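Local coordinates for biotin protein ligase-like protein of unknown function (Silicibacter sp., PDB 3BFM) that is of unknown function but resembles biotin protein ligases, and binds calcium ions in the crystal, at residues D25-K30 with L39-L44; D47-A52 with P157-S162; L123-D128 with E161-H166; A111-D114 with Q119-W122; L53-E58 with H169-W174. All blocks are in the same frame, centred on the assembly; numbering follows the deposited sequence.

Contact 1 of 5, residues D25-K30 with L39-L44. With CA (calcium ion), chain B.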
# COMPACT_ATOMS: atom_id res chain seq x y z
N ASP A 25 15.61 9.59 -10.31
CA ASP A 25 16.18 8.76 -11.39
C ASP A 25 16.05 7.27 -11.10
O ASP A 25 15.57 6.50 -11.95
CB ASP A 25 17.64 9.10 -11.62
CG ASP A 25 18.25 8.32 -12.79
OD1 ASP A 25 18.13 8.81 -13.93
OD2 ASP A 25 18.83 7.22 -12.57
N LEU A 26 16.47 6.87 -9.89
CA LEU A 26 16.44 5.46 -9.50
C LEU A 26 15.02 4.89 -9.46
O LEU A 26 14.76 3.77 -9.92
CB LEU A 26 17.11 5.26 -8.13
CG LEU A 26 17.23 3.79 -7.68
CD1 LEU A 26 17.96 2.98 -8.76
CD2 LEU A 26 17.87 3.67 -6.29
N ALA A 27 14.10 5.65 -8.88
CA ALA A 27 12.71 5.19 -8.86
C ALA A 27 12.18 4.97 -10.28
O ALA A 27 11.47 3.98 -10.52
CB ALA A 27 11.85 6.19 -8.13
N CYS A 28 12.48 5.87 -11.20
CA CYS A 28 12.08 5.72 -12.59
C CYS A 28 12.73 4.53 -13.25
O CYS A 28 12.08 3.78 -13.99
CB CYS A 28 12.45 6.97 -13.40
SG CYS A 28 11.44 8.41 -13.05
N GLN A 29 14.00 4.31 -12.95
CA GLN A 29 14.73 3.16 -13.48
C GLN A 29 14.11 1.87 -12.97
O GLN A 29 13.82 0.96 -13.74
CB GLN A 29 16.21 3.23 -13.08
CG GLN A 29 17.08 2.18 -13.75
N LYS A 30 13.88 1.80 -11.67
CA LYS A 30 13.26 0.62 -11.09
C LYS A 30 11.83 0.38 -11.62
O LYS A 30 11.42 -0.76 -11.89
CB LYS A 30 13.30 0.68 -9.57
CG LYS A 30 14.70 0.50 -9.02
CD LYS A 30 14.73 0.24 -7.55
CE LYS A 30 16.11 -0.26 -7.11
NZ LYS A 30 15.99 -1.30 -6.05
N LEU A 39 7.07 1.61 -3.62
CA LEU A 39 8.47 1.96 -3.37
C LEU A 39 8.64 3.44 -3.14
O LEU A 39 8.14 4.27 -3.94
CB LEU A 39 9.32 1.57 -4.55
CG LEU A 39 10.82 1.84 -4.47
CD1 LEU A 39 11.48 0.96 -3.39
CD2 LEU A 39 11.48 1.61 -5.85
N VAL A 40 9.39 3.75 -2.08
CA VAL A 40 9.83 5.08 -1.73
C VAL A 40 11.35 5.06 -1.69
O VAL A 40 11.94 4.53 -0.78
CB VAL A 40 9.29 5.59 -0.36
CG1 VAL A 40 9.80 7.00 -0.06
CG2 VAL A 40 7.77 5.50 -0.30
N VAL A 41 11.97 5.64 -2.71
CA VAL A 41 13.42 5.79 -2.74
C VAL A 41 13.77 7.13 -2.12
O VAL A 41 13.13 8.12 -2.44
CB VAL A 41 13.96 5.76 -4.17
CG1 VAL A 41 15.52 5.76 -4.15
CG2 VAL A 41 13.42 4.54 -4.92
N TYR A 42 14.76 7.16 -1.24
CA TYR A 42 15.11 8.40 -0.59
C TYR A 42 16.61 8.55 -0.44
O TYR A 42 17.39 7.58 -0.54
CB TYR A 42 14.39 8.51 0.76
CG TYR A 42 14.83 7.46 1.77
CD1 TYR A 42 15.90 7.70 2.60
CD2 TYR A 42 14.16 6.25 1.88
CE1 TYR A 42 16.31 6.78 3.51
CE2 TYR A 42 14.57 5.29 2.83
CZ TYR A 42 15.63 5.57 3.62
OH TYR A 42 16.08 4.62 4.53
N GLU A 43 17.03 9.79 -0.22
CA GLU A 43 18.44 10.11 -0.02
C GLU A 43 18.45 11.34 0.86
O GLU A 43 17.92 12.39 0.45
CB GLU A 43 19.13 10.37 -1.37
CG GLU A 43 20.60 10.55 -1.26
CD GLU A 43 21.35 10.39 -2.57
OE1 GLU A 43 20.79 10.52 -3.70
OE2 GLU A 43 22.58 10.21 -2.49
N LEU A 44 18.98 11.19 2.08
CA LEU A 44 19.06 12.28 3.04
C LEU A 44 20.51 12.73 3.23
O LEU A 44 21.41 11.89 3.46
CB LEU A 44 18.48 11.87 4.41
CG LEU A 44 16.99 12.07 4.70
CD1 LEU A 44 16.17 10.95 4.07
CD2 LEU A 44 16.74 12.12 6.20
CA CA B . 22.96 10.19 -4.84
O HOH W 1 24.24 8.38 -4.03
O HOH W 2 24.69 9.99 -6.57
O HOH W 3 24.02 12.28 -4.43

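Contact 2 of 5, residues D47-A52 with P157-S162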
# COMPACT_ATOMS: atom_id res chain seq x y z
N ASP A 47 22.08 18.78 4.09
CA ASP A 47 21.65 20.00 3.39
C ASP A 47 20.46 19.82 2.44
O ASP A 47 19.93 20.81 1.92
CB ASP A 47 22.80 20.55 2.55
CG ASP A 47 23.90 21.12 3.39
OD1 ASP A 47 23.83 21.06 4.64
OD2 ASP A 47 24.87 21.56 2.74
N VAL A 48 20.06 18.59 2.20
CA VAL A 48 19.01 18.33 1.21
C VAL A 48 18.28 17.04 1.55
O VAL A 48 18.84 16.11 2.15
CB VAL A 48 19.56 18.27 -0.23
CG1 VAL A 48 20.69 17.25 -0.31
CG2 VAL A 48 18.44 17.94 -1.28
N LEU A 49 16.99 17.04 1.22
CA LEU A 49 16.16 15.82 1.28
C LEU A 49 15.65 15.49 -0.11
O LEU A 49 15.08 16.33 -0.77
CB LEU A 49 14.97 15.99 2.25
CG LEU A 49 13.88 14.90 2.30
CD1 LEU A 49 14.47 13.56 2.77
CD2 LEU A 49 12.72 15.29 3.22
N ARG A 50 15.87 14.25 -0.57
CA ARG A 50 15.28 13.82 -1.84
C ARG A 50 14.52 12.56 -1.60
O ARG A 50 14.95 11.74 -0.77
CB ARG A 50 16.32 13.65 -2.95
CG ARG A 50 16.94 14.98 -3.36
CD ARG A 50 18.11 14.77 -4.31
NE ARG A 50 19.29 14.46 -3.55
CZ ARG A 50 20.43 14.02 -4.07
NH1 ARG A 50 20.57 13.80 -5.37
NH2 ARG A 50 21.45 13.78 -3.27
N ALA A 51 13.40 12.40 -2.30
CA ALA A 51 12.64 11.20 -2.22
C ALA A 51 11.79 11.04 -3.44
O ALA A 51 11.56 12.00 -4.19
CB ALA A 51 11.81 11.16 -0.91
N ALA A 52 11.38 9.82 -3.71
CA ALA A 52 10.55 9.58 -4.92
C ALA A 52 9.66 8.38 -4.63
O ALA A 52 10.11 7.43 -4.01
CB ALA A 52 11.41 9.36 -6.21
N PRO A 157 14.14 13.00 8.56
CA PRO A 157 13.50 11.68 8.55
C PRO A 157 12.01 11.73 8.88
O PRO A 157 11.23 11.00 8.30
CB PRO A 157 14.24 10.91 9.67
CG PRO A 157 15.49 11.64 9.92
CD PRO A 157 15.27 13.07 9.51
N ARG A 158 11.62 12.53 9.86
CA ARG A 158 10.21 12.62 10.25
C ARG A 158 9.36 13.26 9.17
O ARG A 158 8.23 12.87 8.95
CB ARG A 158 10.05 13.41 11.55
CG ARG A 158 10.83 12.84 12.76
CD ARG A 158 10.30 11.49 13.24
NE ARG A 158 10.80 10.35 12.49
CZ ARG A 158 12.01 9.80 12.62
NH1 ARG A 158 12.91 10.33 13.44
NH2 ARG A 158 12.33 8.75 11.88
N LEU A 159 9.92 14.27 8.51
CA LEU A 159 9.25 14.93 7.36
C LEU A 159 9.01 13.96 6.17
O LEU A 159 7.94 13.92 5.56
CB LEU A 159 10.03 16.16 6.94
CG LEU A 159 9.41 16.97 5.79
CD1 LEU A 159 8.00 17.50 6.09
CD2 LEU A 159 10.31 18.16 5.37
N LEU A 160 10.04 13.18 5.85
CA LEU A 160 9.91 12.11 4.86
C LEU A 160 8.81 11.12 5.18
O LEU A 160 7.98 10.81 4.32
CB LEU A 160 11.25 11.41 4.70
CG LEU A 160 11.30 10.20 3.78
CD1 LEU A 160 10.86 10.56 2.34
CD2 LEU A 160 12.74 9.66 3.81
N GLU A 161 8.80 10.61 6.42
CA GLU A 161 7.77 9.69 6.86
C GLU A 161 6.40 10.31 6.73
O GLU A 161 5.45 9.66 6.29
CB GLU A 161 7.99 9.34 8.34
CG GLU A 161 9.18 8.48 8.58
CD GLU A 161 9.52 8.30 10.06
OE1 GLU A 161 9.01 9.08 10.90
OE2 GLU A 161 10.27 7.35 10.36
N SER A 162 6.31 11.57 7.13
CA SER A 162 5.04 12.28 7.12
C SER A 162 4.55 12.55 5.70
O SER A 162 3.36 12.45 5.42
CB SER A 162 5.18 13.57 7.90
OG SER A 162 3.91 14.12 8.13

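Contact 3 of 5, residues L123-D128 with E161-H166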
# COMPACT_ATOMS: atom_id res chain seq x y z
N LEU A 123 4.12 5.65 -12.83
CA LEU A 123 4.31 7.06 -12.63
C LEU A 123 5.18 7.24 -11.39
O LEU A 123 5.05 6.50 -10.43
CB LEU A 123 2.95 7.70 -12.45
CG LEU A 123 2.86 9.21 -12.56
CD1 LEU A 123 1.58 9.64 -13.32
CD2 LEU A 123 2.93 9.85 -11.16
N VAL A 124 6.08 8.21 -11.42
CA VAL A 124 6.93 8.52 -10.25
C VAL A 124 6.80 9.98 -9.92
O VAL A 124 6.83 10.82 -10.82
CB VAL A 124 8.43 8.21 -10.54
CG1 VAL A 124 9.35 8.78 -9.46
CG2 VAL A 124 8.63 6.70 -10.73
N VAL A 125 6.61 10.27 -8.63
CA VAL A 125 6.66 11.65 -8.12
C VAL A 125 7.86 11.82 -7.23
O VAL A 125 8.06 11.06 -6.29
CB VAL A 125 5.37 12.01 -7.36
CG1 VAL A 125 5.51 13.39 -6.72
CG2 VAL A 125 4.23 11.95 -8.30
N GLY A 126 8.66 12.84 -7.50
CA GLY A 126 9.87 13.07 -6.72
C GLY A 126 9.82 14.38 -5.99
O GLY A 126 9.27 15.36 -6.52
N LEU A 127 10.38 14.39 -4.78
CA LEU A 127 10.51 15.57 -3.97
C LEU A 127 12.00 15.92 -3.88
O LEU A 127 12.84 15.03 -3.67
CB LEU A 127 9.94 15.26 -2.56
CG LEU A 127 10.17 16.34 -1.51
CD1 LEU A 127 9.44 17.65 -1.92
CD2 LEU A 127 9.74 15.89 -0.06
N ASP A 128 12.34 17.19 -4.13
CA ASP A 128 13.67 17.70 -3.84
C ASP A 128 13.48 18.92 -2.91
O ASP A 128 12.78 19.86 -3.25
CB ASP A 128 14.39 18.10 -5.11
CG ASP A 128 14.90 16.90 -5.92
OD1 ASP A 128 14.09 16.13 -6.48
OD2 ASP A 128 16.14 16.76 -6.03
N GLU A 161 8.80 10.61 6.42
CA GLU A 161 7.77 9.69 6.86
C GLU A 161 6.40 10.31 6.73
O GLU A 161 5.45 9.66 6.29
CB GLU A 161 7.99 9.34 8.34
CG GLU A 161 9.18 8.48 8.58
CD GLU A 161 9.52 8.30 10.06
OE1 GLU A 161 9.01 9.08 10.90
OE2 GLU A 161 10.27 7.35 10.36
N SER A 162 6.31 11.57 7.13
CA SER A 162 5.04 12.28 7.12
C SER A 162 4.55 12.55 5.70
O SER A 162 3.36 12.45 5.42
CB SER A 162 5.18 13.57 7.90
OG SER A 162 3.91 14.12 8.13
N TRP A 163 5.48 12.86 4.80
CA TRP A 163 5.10 13.10 3.40
C TRP A 163 4.46 11.79 2.87
O TRP A 163 3.34 11.77 2.32
CB TRP A 163 6.28 13.52 2.57
CG TRP A 163 5.95 13.78 1.13
CD1 TRP A 163 4.99 14.65 0.64
CD2 TRP A 163 6.59 13.21 -0.01
NE1 TRP A 163 5.00 14.63 -0.72
CE2 TRP A 163 5.97 13.76 -1.16
CE3 TRP A 163 7.61 12.27 -0.17
CZ2 TRP A 163 6.33 13.39 -2.46
CZ3 TRP A 163 7.98 11.89 -1.47
CH2 TRP A 163 7.36 12.46 -2.59
N ALA A 164 5.19 10.69 3.05
CA ALA A 164 4.67 9.40 2.59
C ALA A 164 3.27 9.09 3.12
O ALA A 164 2.38 8.69 2.34
CB ALA A 164 5.65 8.27 2.91
N ARG A 165 3.07 9.28 4.42
CA ARG A 165 1.79 9.03 5.05
C ARG A 165 0.69 9.94 4.51
O ARG A 165 -0.41 9.47 4.16
CB ARG A 165 1.83 9.20 6.57
CG ARG A 165 2.21 7.99 7.33
CD ARG A 165 1.82 8.11 8.80
NE ARG A 165 2.20 9.41 9.39
CZ ARG A 165 3.43 9.75 9.81
NH1 ARG A 165 4.46 8.92 9.72
NH2 ARG A 165 3.62 10.96 10.32
N HIS A 166 0.96 11.23 4.43
CA HIS A 166 -0.09 12.11 3.91
C HIS A 166 -0.36 11.94 2.40
O HIS A 166 -1.50 12.02 1.97
CB HIS A 166 0.23 13.58 4.21
CG HIS A 166 -0.02 13.96 5.62
ND1 HIS A 166 0.96 13.93 6.58
CD2 HIS A 166 -1.14 14.40 6.23
CE1 HIS A 166 0.45 14.32 7.74
NE2 HIS A 166 -0.82 14.61 7.55

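Contact 4 of 5, residues A111-D114 with Q119-W122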
# COMPACT_ATOMS: atom_id res chain seq x y z
N ALA A 111 6.47 9.64 -16.15
CA ALA A 111 5.66 8.45 -16.39
C ALA A 111 6.16 7.63 -17.59
O ALA A 111 7.02 8.07 -18.34
CB ALA A 111 4.18 8.86 -16.54
N SER A 112 5.54 6.46 -17.77
CA SER A 112 6.02 5.43 -18.70
C SER A 112 5.66 5.79 -20.10
O SER A 112 6.21 5.23 -21.04
CB SER A 112 5.40 4.07 -18.36
OG SER A 112 4.00 4.02 -18.64
N THR A 113 4.77 6.77 -20.25
CA THR A 113 4.24 7.21 -21.54
C THR A 113 4.10 8.72 -21.52
O THR A 113 4.06 9.35 -20.44
CB THR A 113 2.82 6.60 -21.77
OG1 THR A 113 2.30 7.01 -23.05
CG2 THR A 113 1.87 7.09 -20.71
N ASP A 114 4.04 9.33 -22.70
CA ASP A 114 3.64 10.73 -22.83
C ASP A 114 2.36 10.92 -23.65
O ASP A 114 1.97 12.04 -23.94
CB ASP A 114 4.78 11.57 -23.43
CG ASP A 114 5.15 11.16 -24.83
OD1 ASP A 114 4.81 10.04 -25.28
OD2 ASP A 114 5.79 11.98 -25.51
N GLN A 119 -2.94 4.58 -20.63
CA GLN A 119 -2.77 4.31 -19.22
C GLN A 119 -1.29 3.99 -18.99
O GLN A 119 -0.76 3.11 -19.66
CB GLN A 119 -3.65 3.16 -18.78
CG GLN A 119 -3.43 2.74 -17.34
CD GLN A 119 -4.33 1.63 -16.95
OE1 GLN A 119 -5.53 1.70 -17.17
NE2 GLN A 119 -3.78 0.59 -16.36
N PRO A 120 -0.62 4.72 -18.09
CA PRO A 120 0.80 4.42 -17.97
C PRO A 120 1.07 3.14 -17.17
O PRO A 120 0.28 2.75 -16.31
CB PRO A 120 1.38 5.69 -17.27
CG PRO A 120 0.24 6.45 -16.74
CD PRO A 120 -1.07 5.81 -17.19
N ASP A 121 2.19 2.48 -17.44
CA ASP A 121 2.58 1.30 -16.65
C ASP A 121 3.06 1.76 -15.29
O ASP A 121 3.07 1.00 -14.35
CB ASP A 121 3.71 0.55 -17.32
CG ASP A 121 3.31 -0.10 -18.65
OD1 ASP A 121 2.11 -0.32 -18.91
OD2 ASP A 121 4.23 -0.38 -19.44
N TRP A 122 3.52 3.01 -15.23
CA TRP A 122 4.05 3.57 -13.98
C TRP A 122 4.09 5.07 -14.03
O TRP A 122 4.15 5.67 -15.09
CB TRP A 122 5.43 3.02 -13.64
CG TRP A 122 6.47 3.27 -14.67
CD1 TRP A 122 6.89 2.38 -15.64
CD2 TRP A 122 7.28 4.45 -14.85
NE1 TRP A 122 7.86 2.94 -16.39
CE2 TRP A 122 8.13 4.21 -15.94
CE3 TRP A 122 7.34 5.70 -14.21
CZ2 TRP A 122 9.03 5.14 -16.40
CZ3 TRP A 122 8.26 6.63 -14.66
CH2 TRP A 122 9.08 6.34 -15.75

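Contact 5 of 5, residues L53-E58 with H169-W174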
# COMPACT_ATOMS: atom_id res chain seq x y z
N LEU A 53 8.41 8.48 -5.09
CA LEU A 53 7.37 7.45 -4.95
C LEU A 53 7.01 6.86 -6.30
O LEU A 53 6.75 7.62 -7.26
CB LEU A 53 6.07 8.06 -4.45
CG LEU A 53 6.09 9.11 -3.37
CD1 LEU A 53 4.65 9.54 -3.15
CD2 LEU A 53 6.71 8.55 -2.10
N VAL A 54 6.96 5.52 -6.35
CA VAL A 54 6.48 4.80 -7.54
C VAL A 54 4.99 4.51 -7.33
O VAL A 54 4.59 3.94 -6.28
CB VAL A 54 7.23 3.48 -7.79
CG1 VAL A 54 6.57 2.68 -8.93
CG2 VAL A 54 8.75 3.76 -8.04
N LEU A 55 4.20 4.92 -8.32
CA LEU A 55 2.75 4.77 -8.36
C LEU A 55 2.32 4.08 -9.67
O LEU A 55 3.06 4.06 -10.67
CB LEU A 55 2.11 6.14 -8.29
CG LEU A 55 2.57 6.99 -7.12
CD1 LEU A 55 2.01 8.42 -7.16
CD2 LEU A 55 2.14 6.30 -5.83
N ALA A 56 1.13 3.51 -9.65
CA ALA A 56 0.53 2.92 -10.85
C ALA A 56 -0.99 3.07 -10.89
O ALA A 56 -1.71 2.09 -10.80
CB ALA A 56 0.94 1.45 -10.96
N PRO A 57 -1.49 4.31 -11.07
CA PRO A 57 -2.94 4.52 -11.13
C PRO A 57 -3.51 3.99 -12.46
O PRO A 57 -2.93 4.20 -13.52
CB PRO A 57 -3.09 6.02 -11.01
CG PRO A 57 -1.82 6.58 -11.53
CD PRO A 57 -0.73 5.56 -11.27
N GLU A 58 -4.62 3.29 -12.39
CA GLU A 58 -5.15 2.65 -13.58
C GLU A 58 -6.15 3.58 -14.25
O GLU A 58 -7.35 3.36 -14.25
CB GLU A 58 -5.74 1.29 -13.23
CG GLU A 58 -4.66 0.30 -12.86
CD GLU A 58 -5.14 -0.74 -11.88
OE1 GLU A 58 -5.13 -0.45 -10.66
OE2 GLU A 58 -5.51 -1.84 -12.34
N HIS A 169 -2.68 9.02 2.20
CA HIS A 169 -4.06 9.39 2.56
C HIS A 169 -4.83 9.97 1.34
O HIS A 169 -5.93 9.51 1.00
CB HIS A 169 -4.03 10.37 3.74
CG HIS A 169 -5.34 11.00 4.04
ND1 HIS A 169 -6.31 10.37 4.79
CD2 HIS A 169 -5.87 12.19 3.67
CE1 HIS A 169 -7.38 11.15 4.87
NE2 HIS A 169 -7.12 12.27 4.21
N TRP A 170 -4.21 10.94 0.66
CA TRP A 170 -4.86 11.65 -0.46
C TRP A 170 -4.95 10.75 -1.72
O TRP A 170 -5.89 10.84 -2.52
CB TRP A 170 -4.16 12.99 -0.72
CG TRP A 170 -4.48 13.98 0.31
CD1 TRP A 170 -3.66 14.47 1.28
CD2 TRP A 170 -5.76 14.59 0.53
NE1 TRP A 170 -4.33 15.36 2.06
CE2 TRP A 170 -5.62 15.46 1.62
CE3 TRP A 170 -6.99 14.50 -0.12
CZ2 TRP A 170 -6.70 16.22 2.11
CZ3 TRP A 170 -8.05 15.26 0.36
CH2 TRP A 170 -7.89 16.10 1.46
N ILE A 171 -3.97 9.87 -1.92
CA ILE A 171 -4.01 8.99 -3.08
C ILE A 171 -5.16 8.05 -2.86
O ILE A 171 -5.92 7.80 -3.78
CB ILE A 171 -2.71 8.14 -3.24
CG1 ILE A 171 -1.55 9.04 -3.69
CG2 ILE A 171 -2.94 7.00 -4.24
CD1 ILE A 171 -0.11 8.41 -3.48
N ASN A 172 -5.34 7.57 -1.63
CA ASN A 172 -6.50 6.68 -1.36
C ASN A 172 -7.84 7.41 -1.59
O ASN A 172 -8.75 6.87 -2.18
CB ASN A 172 -6.44 6.02 0.03
CG ASN A 172 -5.37 4.94 0.12
OD1 ASN A 172 -5.09 4.27 -0.85
ND2 ASN A 172 -4.78 4.76 1.31
N ARG A 173 -7.92 8.67 -1.20
CA ARG A 173 -9.15 9.43 -1.41
C ARG A 173 -9.40 9.71 -2.88
O ARG A 173 -10.54 9.68 -3.35
CB ARG A 173 -9.13 10.71 -0.61
CG ARG A 173 -9.16 10.38 0.88
CD ARG A 173 -9.21 11.57 1.68
NE ARG A 173 -10.56 12.15 1.66
CZ ARG A 173 -10.85 13.35 2.13
NH1 ARG A 173 -9.89 14.10 2.68
NH2 ARG A 173 -12.10 13.79 2.07
N TRP A 174 -8.33 9.98 -3.62
CA TRP A 174 -8.43 10.16 -5.05
C TRP A 174 -9.00 8.88 -5.69
O TRP A 174 -9.90 8.92 -6.53
CB TRP A 174 -7.05 10.47 -5.62
CG TRP A 174 -7.00 10.51 -7.10
CD1 TRP A 174 -7.29 11.58 -7.91
CD2 TRP A 174 -6.63 9.44 -7.97
NE1 TRP A 174 -7.11 11.24 -9.21
CE2 TRP A 174 -6.69 9.94 -9.28
CE3 TRP A 174 -6.21 8.12 -7.76
CZ2 TRP A 174 -6.39 9.15 -10.39
CZ3 TRP A 174 -5.91 7.33 -8.86
CH2 TRP A 174 -6.00 7.86 -10.17

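Contact 1 of 5, residues D25-K30 with L39-L44
Leu26 and Ala27 press on Val41 inside a beta-alpha-beta unit made of strand 13-16, helix 23-32 and strand 39-44. The short axes of helix and strand run nearly antiparallel, at 152°, and pass 8.5 Å apart. Val41 carries the close-packed part with both of its methyls. Its CG1, set trans to the backbone N (chi1 -174°), faces Leu26, and CD2 of Leu26 comes within 3.8 Å of it. The two side chains cross at about a right angle, with CD2 the branch of Leu26 that touches. The other methyl, Val41 CG2, goes to Ala27, 3.9 Å from the CB of that residue; the CA atoms of Ala27 and Val41 are 6.2 Å apart here, consistent with the small alanine side chain.

One turn further on, the packing thins toward solvent. There the partly exposed Lys30 lays only its aliphatic chain across Leu39, with CD 3.9 Å from Leu39 CD2, and its NZ goes on to a salt bridge with Glu15 of strand 13-16. Near the far end of the strand, Glu43 turns to a calcium ion that also binds Gln21 O, Asp22 OD1 and three waters. Glu43 chelates this ion with both carboxylate oxygens, OE2 at 2.4 Å and OE1 at 2.5 Å.

Contact 2 of 5, residues D47-A52 with P157-S162
Glu161 OE2 is gripped twice, by Arg158 NH2 at 2.9 Å and by the backbone N of Thr7. The neighbouring oxygen, Glu161 OE1, takes Arg158 NE at 2.7 Å, so the guanidinium holds the carboxylate side-on with one nitrogen to each oxygen. The two flat groups are not coplanar: the acceptors lie close to the guanidinium plane, but the nitrogens come from above the carboxylate, NH2 standing 54° out of its plane. Pro157 CB covers one guanidinium face toward the rim. This pair takes no part in the meeting with strand 48-55; Glu161 turns instead to the N-terminal residues Ile6 and Thr7.

The side facing the strand is wholly apolar. Leu160 has CG trans to its backbone N (chi1 176°), and from there its CD1 branch reaches Ala51, where it stops 3.4 Å from CB. That is tighter than ordinary carbon contact, and only a methyl stands on the strand at this point. Leu49, modelled in two conformers, touches more loosely. In the conformer described, and so less certainly, its two branches divide between neighbouring helix residues, CD1 lying 4.3 Å from Leu160 CB and CD2 the same 4.3 Å from Leu159 CD2. Tyr42 of the next strand packs on Leu160, while Leu79 and Leu82 of helix 67-82 close on Leu159.

Strand and helix run nearly the same way, at 25° with their axes 9.9 Å apart, which is the layered packing of a helix on a mixed sheet seen in the alpha/beta fold of the biotin/lipoate protein ligase family.

Contact 3 of 5, residues L123-D128 with E161-H166
Trp163 lies flat under Leu127, its indole pushed out from helix 156-175 to reach strand 123-130. It is a large plug between helix and sheet in the alpha/beta fold of this biotin/lipoate ligase-like chain. Both side chains leave their backbones with CG trans to N (chi1 of Trp163 -180°), and they slide past one another in opposite directions.

Leu127 meets the ring with its root as well as its branch. CB stands over the six-membered ring in a CH-pi contact, 4.0 Å from the centroid and 19° off the normal, while CD2 of Leu127 covers the same indole nearer the rim, 4.1 Å from Trp163 CD2. Val125 comes from another direction: its backbone O lies at the ring edge, near the plane, 4.0 Å from Trp163 CH2. Val125 CG1 adds a looser touch on Trp163 CZ2 at 4.3 Å.

The polar edge is satisfied by helix 67-82, for Trp163 NE1 donates to Cys71 O. Ala51, Leu53 and Leu107 pack round the ring as well. Replacing Trp163 by an alanine would probably open a gap beneath Leu127 and leave Cys71 O without its indole donor.

On the helix itself, Ser162 O takes two donors of His166, which reach it from opposite faces of the carbonyl plane. One is the backbone N; the other is the ring nitrogen, His166 ND1, 3.0 Å from Ser162 O with an N-H...O angle of 150°.

Contact 4 of 5, residues A111-D114 with Q119-W122
Pro120 is the first residue of 119-122 to bear on the facing segment. Its CB is wedged against Thr113 CG2 at 3.7 Å and looser against Ala111 CB at 4.3 Å, and Leu61 of helix 61-64 packs on all three residues. Asp121 follows with a polar tie: its backbone N donates to Ser112 OG, 2.7 Å away, the N-H...O angle being 143°. With OG between its own backbone N and carbonyl carbon (chi1 70°), the serine hydroxyl faces Asp121 N.

This bond lies in the connection of a beta hairpin, the one that joins the antiparallel neighbours 102-111 and 123-130 of the sheet. Trp122 closes it twice over. Its O accepts Ser112 N at 3.1 Å, with the donor tilted from the carbonyl plane, and its indole folds back over the same residue. Ser112 CB rests on the five-membered ring, 3.5 Å from the centroid, while Ala111 C lies over the six-membered part toward the rim. A serine at Trp122 would probably uncover Ser112 CB and leave Glu32 OE1 without the bond it takes from the indole. Cys28 and Ala31 of helix 23-32 also touch this ring.

Contact 5 of 5, residues L53-E58 with H169-W174
Where strand 48-55 gives out into the following loop, the second half of helix 156-175 packs against it, and Leu55 and Pro57 meet Ile171 and Trp174. The backbones stay well apart, the nearest CA atoms, of Pro57 and Ile171, being 9.3 Å from each other, so side chains alone bridge the space.

Leu55 and Ile171 do this tip to tip. Each has its first branch trans to its own carbonyl carbon (chi1 -53° for Leu55, -72° for Ile171), and the outstretched chains end with Leu55 CD2 3.9 Å from Ile171 CD1. Further along, the indole of Trp174 is swung out from the helix, with CG trans to N (chi1 173°), and brings the far corner of its six-membered ring to the proline. Pro57 CB meets Trp174 CH2 there at 3.5 Å, and Trp174 CZ3 is the next nearest at 3.8 Å.

This is the same helix-on-sheet layer of the biotin/lipoate ligase-like fold, now at the end of the strand, where Pro57, just past it, adds to the packing of Leu55. Met67 of helix 67-82 touches both Leu55 and Trp174, and Ile182 of helix 179-189 adds to the tryptophan. The dimer also reaches this place: Leu11 of the second subunit packs on Leu55, and Pro10 of that subunit packs on Ile171 and Asn172. Within the helix, Trp174 N donates to Trp170 O at 2.8 Å.

How the contacts relate
Contacts 2, 3 and 5 hold the same helix, 156-175, to one face of the mixed sheet, 2 and 5 along strand 48-55 and 3 on its neighbour 123-130. All three are buried and apolar across the gap, passing from leucines and alanine, through an indole face, to a leucine-isoleucine pair and a proline against an indole. Contact 1 is buried too, but covers the opposite face with helix 23-32, and Glu43 of its strand binds a calcium ion. Backbone bonds between strands couple them: Val41 O to Ala52 N, Ala51 O to Leu127 N. Contact 4 differs, a surface hairpin closed by hydrogen bonds, yet its Trp122 touches Cys28 of contact 1.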